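Local coordinates for protein trimethylamine-N-oxide reductase (Haemophilus influenzae, PDB 7L5I) that probably reduces trimethylamine N-oxide and related oxidised substrates at a molybdenum centre carried by two molybdopterin guanine dinucleotide cofactors, at residues 296-301 with 626-631; 290-295 with 368-373. All blocks are in the same frame, centred on the assembly; numbering follows the deposited sequence.

Contact 1 (296-301 with 626-631); sequences YTSGYA and TPSGKI
A minimal parallel sheet, strand 297-298 beside strand 631-632, sets Thr297 against Ile631 and illustrates how one bridge can join chain regions more than 300 residues apart. Both backbone bonds flank Ile631, whose N donates to Tyr296 O at 3.0 Å and whose O accepts from Ser298 N at 2.8 Å. Between them Thr297 CA brings its hydrogen to Ile631 O (3.2 Å), a supplementary CH...O contact. The two side chains on this face cross obliquely, methyl CG2 of Thr297 meeting CB of Ile631, while Thr297 OG1 turns back to Leu293 O in the preceding helix.

Lys630 directs CB toward 296-301 and runs alongside the backbone of Tyr296 and Thr297. A bend at chi3 (-67°) folds its otherwise extended chain, so that CD and CE pass close to Thr297 O and NZ bonds to that oxygen at 3.1 Å, from above the carbonyl plane. Lys630 NZ also donates to a water oxygen (3.0 Å) that is hydrogen-bonded to Ser298 OG. Ser298 CB rests against Ser628 OG at 3.4 Å; that oxygen accepts Lys630 N in an ST turn and is also hydrogen-bonded to Glu632. Thr626 OG1 braces the same loop by donating to a lone pair of Lys630 O, in the carbonyl plane (2.8 Å).

The pairing occupies the junction between helix 290-296 and helix 300-307, with Gly299 at the N-cap of the latter, and Thr297 and Ile631 both pack on Ser370 of helix 359-372.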
ATOM      1  N   TYR A 296      22.769  15.829 -17.785  1.00 13.64           N
ATOM      2  CA  TYR A 296      22.205  14.687 -17.065  1.00 11.53           C
ATOM      3  C   TYR A 296      20.796  14.306 -17.494  1.00 14.90           C
ATOM      4  O   TYR A 296      20.248  13.318 -16.967  1.00 13.51           O
ATOM      5  CB  TYR A 296      22.211  14.984 -15.557  1.00 14.00           C
ATOM      6  CG  TYR A 296      23.577  15.207 -14.951  1.00 13.92           C
ATOM      7  CD1 TYR A 296      24.400  14.139 -14.590  1.00 13.13           C
ATOM      8  CD2 TYR A 296      24.052  16.496 -14.737  1.00 17.57           C
ATOM      9  CE1 TYR A 296      25.639  14.362 -14.026  1.00 14.73           C
ATOM     10  CE2 TYR A 296      25.273  16.727 -14.168  1.00 18.83           C
ATOM     11  CZ  TYR A 296      26.076  15.659 -13.825  1.00 16.59           C
ATOM     12  OH  TYR A 296      27.305  15.915 -13.252  1.00 18.05           O
ATOM     13  N   THR A 297      20.188  15.037 -18.430  1.00 14.51           N
ATOM     14  CA  THR A 297      18.845  14.716 -18.873  1.00 14.48           C
ATOM     15  C   THR A 297      18.788  14.625 -20.389  1.00 15.95           C
ATOM     16  O   THR A 297      19.680  15.096 -21.105  1.00 16.79           O
ATOM     17  CB  THR A 297      17.797  15.735 -18.387  1.00 14.49           C
ATOM     18  OG1 THR A 297      17.850  16.926 -19.204  1.00 18.18           O
ATOM     19  CG2 THR A 297      18.023  16.095 -16.934  1.00 17.29           C
ATOM     20  N   SER A 298      17.733  13.983 -20.860  1.00 14.72           N
ATOM     21  CA  SER A 298      17.424  13.859 -22.278  1.00 16.91           C
ATOM     22  C   SER A 298      16.040  14.442 -22.508  1.00 17.87           C
ATOM     23  O   SER A 298      15.089  14.089 -21.806  1.00 16.43           O
ATOM     24  CB  SER A 298      17.478  12.401 -22.734  1.00 19.55           C
ATOM     25  OG  SER A 298      17.225  12.299 -24.126  1.00 28.50           O
ATOM     26  N   GLY A 299      15.939  15.373 -23.453  1.00 17.33           N
ATOM     27  CA  GLY A 299      14.652  15.864 -23.877  1.00 17.68           C
ATOM     28  C   GLY A 299      14.149  17.106 -23.179  1.00 19.14           C
ATOM     29  O   GLY A 299      12.971  17.445 -23.339  1.00 21.09           O
ATOM     30  N   TYR A 300      14.990  17.793 -22.398  1.00 16.79           N
ATOM     31  CA  TYR A 300      14.509  18.961 -21.678  1.00 16.43           C
ATOM     32  C   TYR A 300      13.989  20.031 -22.641  1.00 18.68           C
ATOM     33  O   TYR A 300      12.973  20.682 -22.370  1.00 20.24           O
ATOM     34  CB  TYR A 300      15.589  19.569 -20.776  1.00 17.92           C
ATOM     35  CG  TYR A 300      15.098  20.897 -20.233  1.00 18.93           C
ATOM     36  CD1 TYR A 300      14.129  20.938 -19.227  1.00 19.17           C
ATOM     37  CD2 TYR A 300      15.508  22.102 -20.796  1.00 20.54           C
ATOM     38  CE1 TYR A 300      13.614  22.148 -18.776  1.00 18.70           C
ATOM     39  CE2 TYR A 300      15.004  23.308 -20.339  1.00 19.54           C
ATOM     40  CZ  TYR A 300      14.067  23.325 -19.326  1.00 20.82           C
ATOM     41  OH  TYR A 300      13.549  24.528 -18.860  1.00 20.97           O
ATOM     42  N   ALA A 301      14.660  20.225 -23.779  1.00 19.76           N
ATOM     43  CA  ALA A 301      14.246  21.322 -24.664  1.00 19.79           C
ATOM     44  C   ALA A 301      12.857  21.086 -25.247  1.00 20.91           C
ATOM     45  O   ALA A 301      12.079  22.037 -25.409  1.00 23.39           O
ATOM     46  CB  ALA A 301      15.258  21.507 -25.796  1.00 23.80           C
ATOM     47  N   THR A 626      18.786   3.776 -19.175  1.00 14.70           N
ATOM     48  CA  THR A 626      17.741   4.322 -20.015  1.00 15.22           C
ATOM     49  C   THR A 626      18.259   4.367 -21.449  1.00 16.92           C
ATOM     50  O   THR A 626      19.463   4.224 -21.659  1.00 15.34           O
ATOM     51  CB  THR A 626      17.390   5.738 -19.585  1.00 18.88           C
ATOM     52  OG1 THR A 626      18.586   6.517 -19.713  1.00 17.38           O
ATOM     53  CG2 THR A 626      16.894   5.787 -18.143  1.00 17.79           C
ATOM     54  N   PRO A 627      17.405   4.637 -22.435  1.00 17.95           N
ATOM     55  CA  PRO A 627      17.892   4.745 -23.827  1.00 19.46           C
ATOM     56  C   PRO A 627      19.026   5.743 -24.028  1.00 17.29           C
ATOM     57  O   PRO A 627      19.907   5.512 -24.872  1.00 18.69           O
ATOM     58  CB  PRO A 627      16.629   5.168 -24.590  1.00 20.55           C
ATOM     59  CG  PRO A 627      15.509   4.505 -23.818  1.00 20.56           C
ATOM     60  CD  PRO A 627      15.934   4.586 -22.360  1.00 21.29           C
ATOM     61  N   SER A 628      19.031   6.848 -23.298  1.00 16.08           N
ATOM     62  CA  SER A 628      20.051   7.876 -23.436  1.00 16.54           C
ATOM     63  C   SER A 628      21.178   7.766 -22.414  1.00 16.62           C
ATOM     64  O   SER A 628      22.161   8.500 -22.514  1.00 16.51           O
ATOM     65  CB  SER A 628      19.390   9.249 -23.288  1.00 18.06           C
ATOM     66  OG  SER A 628      18.862   9.358 -21.972  1.00 18.67           O
ATOM     67  N   GLY A 629      21.054   6.902 -21.426  1.00 13.36           N
ATOM     68  CA  GLY A 629      21.942   6.929 -20.289  1.00 14.95           C
ATOM     69  C   GLY A 629      21.688   8.065 -19.324  1.00 14.28           C
ATOM     70  O   GLY A 629      22.435   8.203 -18.350  1.00 15.17           O
ATOM     71  N   LYS A 630      20.674   8.884 -19.577  1.00 15.50           N
ATOM     72  CA  LYS A 630      20.349  10.046 -18.772  1.00 15.08           C
ATOM     73  C   LYS A 630      18.914   9.956 -18.271  1.00 12.32           C
ATOM     74  O   LYS A 630      18.155   9.031 -18.599  1.00 13.35           O
ATOM     75  CB  LYS A 630      20.576  11.325 -19.597  1.00 14.58           C
ATOM     76  CG  LYS A 630      22.036  11.520 -20.021  1.00 18.21           C
ATOM     77  CD  LYS A 630      22.233  12.778 -20.880  1.00 23.88           C
ATOM     78  CE  LYS A 630      21.545  12.619 -22.211  1.00 24.71           C
ATOM     79  NZ  LYS A 630      21.771  13.841 -23.058  1.00 33.02           N
ATOM     80  N   ILE A 631      18.540  10.943 -17.459  1.00 13.19           N
ATOM     81  CA  ILE A 631      17.156  11.130 -17.034  1.00 13.47           C
ATOM     82  C   ILE A 631      16.283  11.500 -18.232  1.00 14.53           C
ATOM     83  O   ILE A 631      16.501  12.525 -18.873  1.00 16.12           O
ATOM     84  CB  ILE A 631      17.064  12.218 -15.960  1.00 12.62           C
ATOM     85  CG1 ILE A 631      17.924  11.861 -14.756  1.00 14.07           C
ATOM     86  CG2 ILE A 631      15.622  12.420 -15.545  1.00 15.02           C
ATOM     87  CD1 ILE A 631      18.136  13.026 -13.791  1.00 16.08           C
TER
HETATM   88  O   HOH W   1      19.900  12.875 -25.227  1.00 35.43           O

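Contact 2 (290-295 with 368-373); sequences KDFLKK and LASMLG
Ser370 meets Phe292 and Leu293 largely through its backbone carbonyl, which, rather than the side chain, makes the nearest approach to Phe292. The carbonyl oxygen lies 3.2 Å from Phe292 CD1, approaching the ring obliquely, and it also lies near the methyl CD2 of Leu293. Ser370 CB touches both residues, 4.1 Å from Phe292 CE1 and from Leu293 CD2, while its hydroxyl is occupied within its own helix by Val366 O.

Met371 meets Leu293 CD2 with its backbone N (4.0 Å) and with CG (4.1 Å). Its CB leaves the main chain away from the partner helix, and the thioether end continues toward helix 271-284 and helix 300-307.

Gly373, the first residue past the helix, has positive phi and lays its CA over a face of the Phe292 ring, 4.1 Å from the centroid and offset toward the rim, in a CH-pi contact. With CG anti to the backbone N (chi1 -177°) the ring reaches the helix end, and chi2 near -84° turns its face to Gly373 CA. Gly373 O, near Phe292 CD2, is hydrogen-bonded to Arg616.

With axes 8.6 Å apart and directions 122° from each other, this is buried packing without a hydrogen bond between the segments, in which backbone carbonyls meet apolar side chains. Helix 359-372 is the crossover of a beta-alpha-beta unit, leading from strand 344-348 to the neighbouring parallel strand 381-383, and helix 290-296 packs across its C-terminal end.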
ATOM      1  N   LYS A 290      20.650  24.996 -16.116  1.00 19.09           N
ATOM      2  CA  LYS A 290      20.772  24.634 -17.525  1.00 18.40           C
ATOM      3  C   LYS A 290      21.921  23.664 -17.756  1.00 18.64           C
ATOM      4  O   LYS A 290      21.823  22.772 -18.608  1.00 21.94           O
ATOM      5  CB  LYS A 290      20.955  25.906 -18.364  1.00 21.54           C
ATOM      6  CG  LYS A 290      19.739  26.802 -18.348  1.00 28.93           C
ATOM      7  CD  LYS A 290      19.866  27.930 -19.370  1.00 38.12           C
ATOM      8  CE  LYS A 290      20.641  29.101 -18.806  1.00 49.68           C
ATOM      9  NZ  LYS A 290      20.367  30.332 -19.600  1.00 66.43           N
ATOM     10  N   ASP A 291      23.022  23.819 -17.007  1.00 21.26           N
ATOM     11  CA  ASP A 291      24.171  22.930 -17.148  1.00 25.46           C
ATOM     12  C   ASP A 291      23.811  21.511 -16.740  1.00 21.27           C
ATOM     13  O   ASP A 291      24.135  20.540 -17.437  1.00 21.86           O
ATOM     14  CB  ASP A 291      25.329  23.427 -16.284  1.00 31.82           C
ATOM     15  CG  ASP A 291      25.903  24.741 -16.766  1.00 54.08           C
ATOM     16  OD1 ASP A 291      25.866  24.984 -17.991  1.00 47.88           O
ATOM     17  OD2 ASP A 291      26.395  25.523 -15.920  1.00 63.89           O
ATOM     18  N   PHE A 292      23.139  21.377 -15.599  1.00 19.47           N
ATOM     19  CA  PHE A 292      22.651  20.072 -15.178  1.00 16.19           C
ATOM     20  C   PHE A 292      21.735  19.462 -16.235  1.00 16.69           C
ATOM     21  O   PHE A 292      21.874  18.287 -16.597  1.00 16.67           O
ATOM     22  CB  PHE A 292      21.921  20.164 -13.836  1.00 17.42           C
ATOM     23  CG  PHE A 292      21.462  18.835 -13.334  1.00 14.84           C
ATOM     24  CD1 PHE A 292      20.284  18.295 -13.757  1.00 16.25           C
ATOM     25  CD2 PHE A 292      22.254  18.094 -12.471  1.00 20.07           C
ATOM     26  CE1 PHE A 292      19.866  17.054 -13.352  1.00 18.32           C
ATOM     27  CE2 PHE A 292      21.838  16.844 -12.051  1.00 17.28           C
ATOM     28  CZ  PHE A 292      20.630  16.324 -12.504  1.00 16.62           C
ATOM     29  N   LEU A 293      20.781  20.245 -16.750  1.00 14.06           N
ATOM     30  CA  LEU A 293      19.807  19.679 -17.669  1.00 14.71           C
ATOM     31  C   LEU A 293      20.483  19.151 -18.929  1.00 18.87           C
ATOM     32  O   LEU A 293      20.139  18.075 -19.425  1.00 16.83           O
ATOM     33  CB  LEU A 293      18.752  20.721 -18.007  1.00 14.94           C
ATOM     34  CG  LEU A 293      17.813  21.044 -16.842  1.00 15.77           C
ATOM     35  CD1 LEU A 293      17.115  22.358 -17.051  1.00 15.88           C
ATOM     36  CD2 LEU A 293      16.773  19.941 -16.681  1.00 16.60           C
ATOM     37  N   LYS A 294      21.480  19.873 -19.438  1.00 18.58           N
ATOM     38  CA  LYS A 294      22.155  19.427 -20.646  1.00 19.14           C
ATOM     39  C   LYS A 294      22.957  18.151 -20.405  1.00 19.30           C
ATOM     40  O   LYS A 294      22.984  17.262 -21.252  1.00 20.10           O
ATOM     41  CB  LYS A 294      23.087  20.522 -21.160  1.00 21.74           C
ATOM     42  CG  LYS A 294      23.867  20.086 -22.381  1.00 29.61           C
ATOM     43  CD  LYS A 294      24.609  21.236 -23.039  1.00 44.53           C
ATOM     44  CE  LYS A 294      25.041  20.851 -24.455  1.00 56.09           C
ATOM     45  NZ  LYS A 294      26.091  21.760 -24.999  1.00 68.49           N
ATOM     46  N   LYS A 295      23.612  18.057 -19.250  1.00 15.97           N
ATOM     47  CA  LYS A 295      24.566  16.993 -18.989  1.00 16.83           C
ATOM     48  C   LYS A 295      23.889  15.719 -18.500  1.00 19.16           C
ATOM     49  O   LYS A 295      24.378  14.625 -18.787  1.00 15.75           O
ATOM     50  CB  LYS A 295      25.571  17.481 -17.955  1.00 15.80           C
ATOM     51  CG  LYS A 295      26.698  16.518 -17.630  1.00 21.33           C
ATOM     52  CD  LYS A 295      27.738  17.187 -16.724  1.00 26.77           C
ATOM     53  CE  LYS A 295      28.868  16.216 -16.399  1.00 32.94           C
ATOM     54  NZ  LYS A 295      29.715  16.651 -15.257  1.00 32.96           N
ATOM     55  N   LEU A 368      11.003  18.237 -12.258  1.00 14.52           N
ATOM     56  CA  LEU A 368      11.236  19.410 -11.419  1.00 13.80           C
ATOM     57  C   LEU A 368      12.567  19.319 -10.673  1.00 13.39           C
ATOM     58  O   LEU A 368      13.349  20.284 -10.644  1.00 14.27           O
ATOM     59  CB  LEU A 368      10.061  19.579 -10.449  1.00 14.53           C
ATOM     60  CG  LEU A 368      10.161  20.757  -9.510  1.00 15.94           C
ATOM     61  CD1 LEU A 368      10.263  22.071 -10.295  1.00 17.92           C
ATOM     62  CD2 LEU A 368       8.970  20.794  -8.554  1.00 15.22           C
ATOM     63  N   ALA A 369      12.854  18.162 -10.061  1.00 13.18           N
ATOM     64  CA  ALA A 369      14.117  17.972  -9.371  1.00 12.17           C
ATOM     65  C   ALA A 369      15.301  18.135 -10.321  1.00 14.84           C
ATOM     66  O   ALA A 369      16.358  18.662  -9.928  1.00 13.58           O
ATOM     67  CB  ALA A 369      14.140  16.580  -8.712  1.00 12.65           C
ATOM     68  N   SER A 370      15.144  17.700 -11.572  1.00 15.95           N
ATOM     69  CA  SER A 370      16.195  17.872 -12.571  1.00 13.25           C
ATOM     70  C   SER A 370      16.422  19.340 -12.873  1.00 14.10           C
ATOM     71  O   SER A 370      17.567  19.788 -12.990  1.00 14.43           O
ATOM     72  CB  SER A 370      15.824  17.125 -13.857  1.00 14.00           C
ATOM     73  OG  SER A 370      15.784  15.711 -13.611  1.00 16.81           O
ATOM     74  N   MET A 371      15.343  20.104 -13.000  1.00 14.52           N
ATOM     75  CA  MET A 371      15.489  21.535 -13.252  1.00 15.15           C
ATOM     76  C   MET A 371      16.149  22.263 -12.086  1.00 15.75           C
ATOM     77  O   MET A 371      16.891  23.231 -12.294  1.00 16.78           O
ATOM     78  CB  MET A 371      14.116  22.141 -13.553  1.00 12.66           C
ATOM     79  CG  MET A 371      13.499  21.636 -14.815  1.00 14.32           C
ATOM     80  SD  MET A 371      11.867  22.282 -15.217  1.00 17.43           S
ATOM     81  CE  MET A 371      12.276  24.005 -15.562  1.00 19.34           C
ATOM     82  N   LEU A 372      15.900  21.819 -10.851  1.00 14.76           N
ATOM     83  CA  LEU A 372      16.566  22.404  -9.698  1.00 14.72           C
ATOM     84  C   LEU A 372      18.037  22.033  -9.655  1.00 16.40           C
ATOM     85  O   LEU A 372      18.847  22.801  -9.136  1.00 18.08           O
ATOM     86  CB  LEU A 372      15.871  21.942  -8.423  1.00 14.28           C
ATOM     87  CG  LEU A 372      14.459  22.488  -8.225  1.00 16.14           C
ATOM     88  CD1 LEU A 372      13.790  21.770  -7.086  1.00 18.59           C
ATOM     89  CD2 LEU A 372      14.569  23.950  -7.928  1.00 16.20           C
ATOM     90  N   GLY A 373      18.393  20.851 -10.152  1.00 15.31           N
ATOM     91  CA  GLY A 373      19.788  20.529 -10.381  1.00 16.29           C
ATOM     92  C   GLY A 373      20.563  20.012  -9.196  1.00 17.48           C
ATOM     93  O   GLY A 373      21.797  20.008  -9.236  1.00 17.61           O
TER

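In the fold
Both contacts lie far from the centre of the chain, about 30 Å and 31 Å by their centres, and they share helix 290-296, which feeds directly into strand 297-298. Contact 2 is wholly buried, backbone carbonyls meeting apolar side chains without a hydrogen bond between its segments. Contact 1 is only partly buried: its threonine-isoleucine face turns inward, while the lysine and serine side chains are partly exposed and recruit water. The two meet where Ile631 CD1 lies 3.6 Å from Ser370 OG and where Tyr300 packs its ring on Leu293 CD2 and its OH on Met371 CE. Thus backbone pairing attaches the 626-631 loop beside the buried packing that joins helices 290-296 and 359-372.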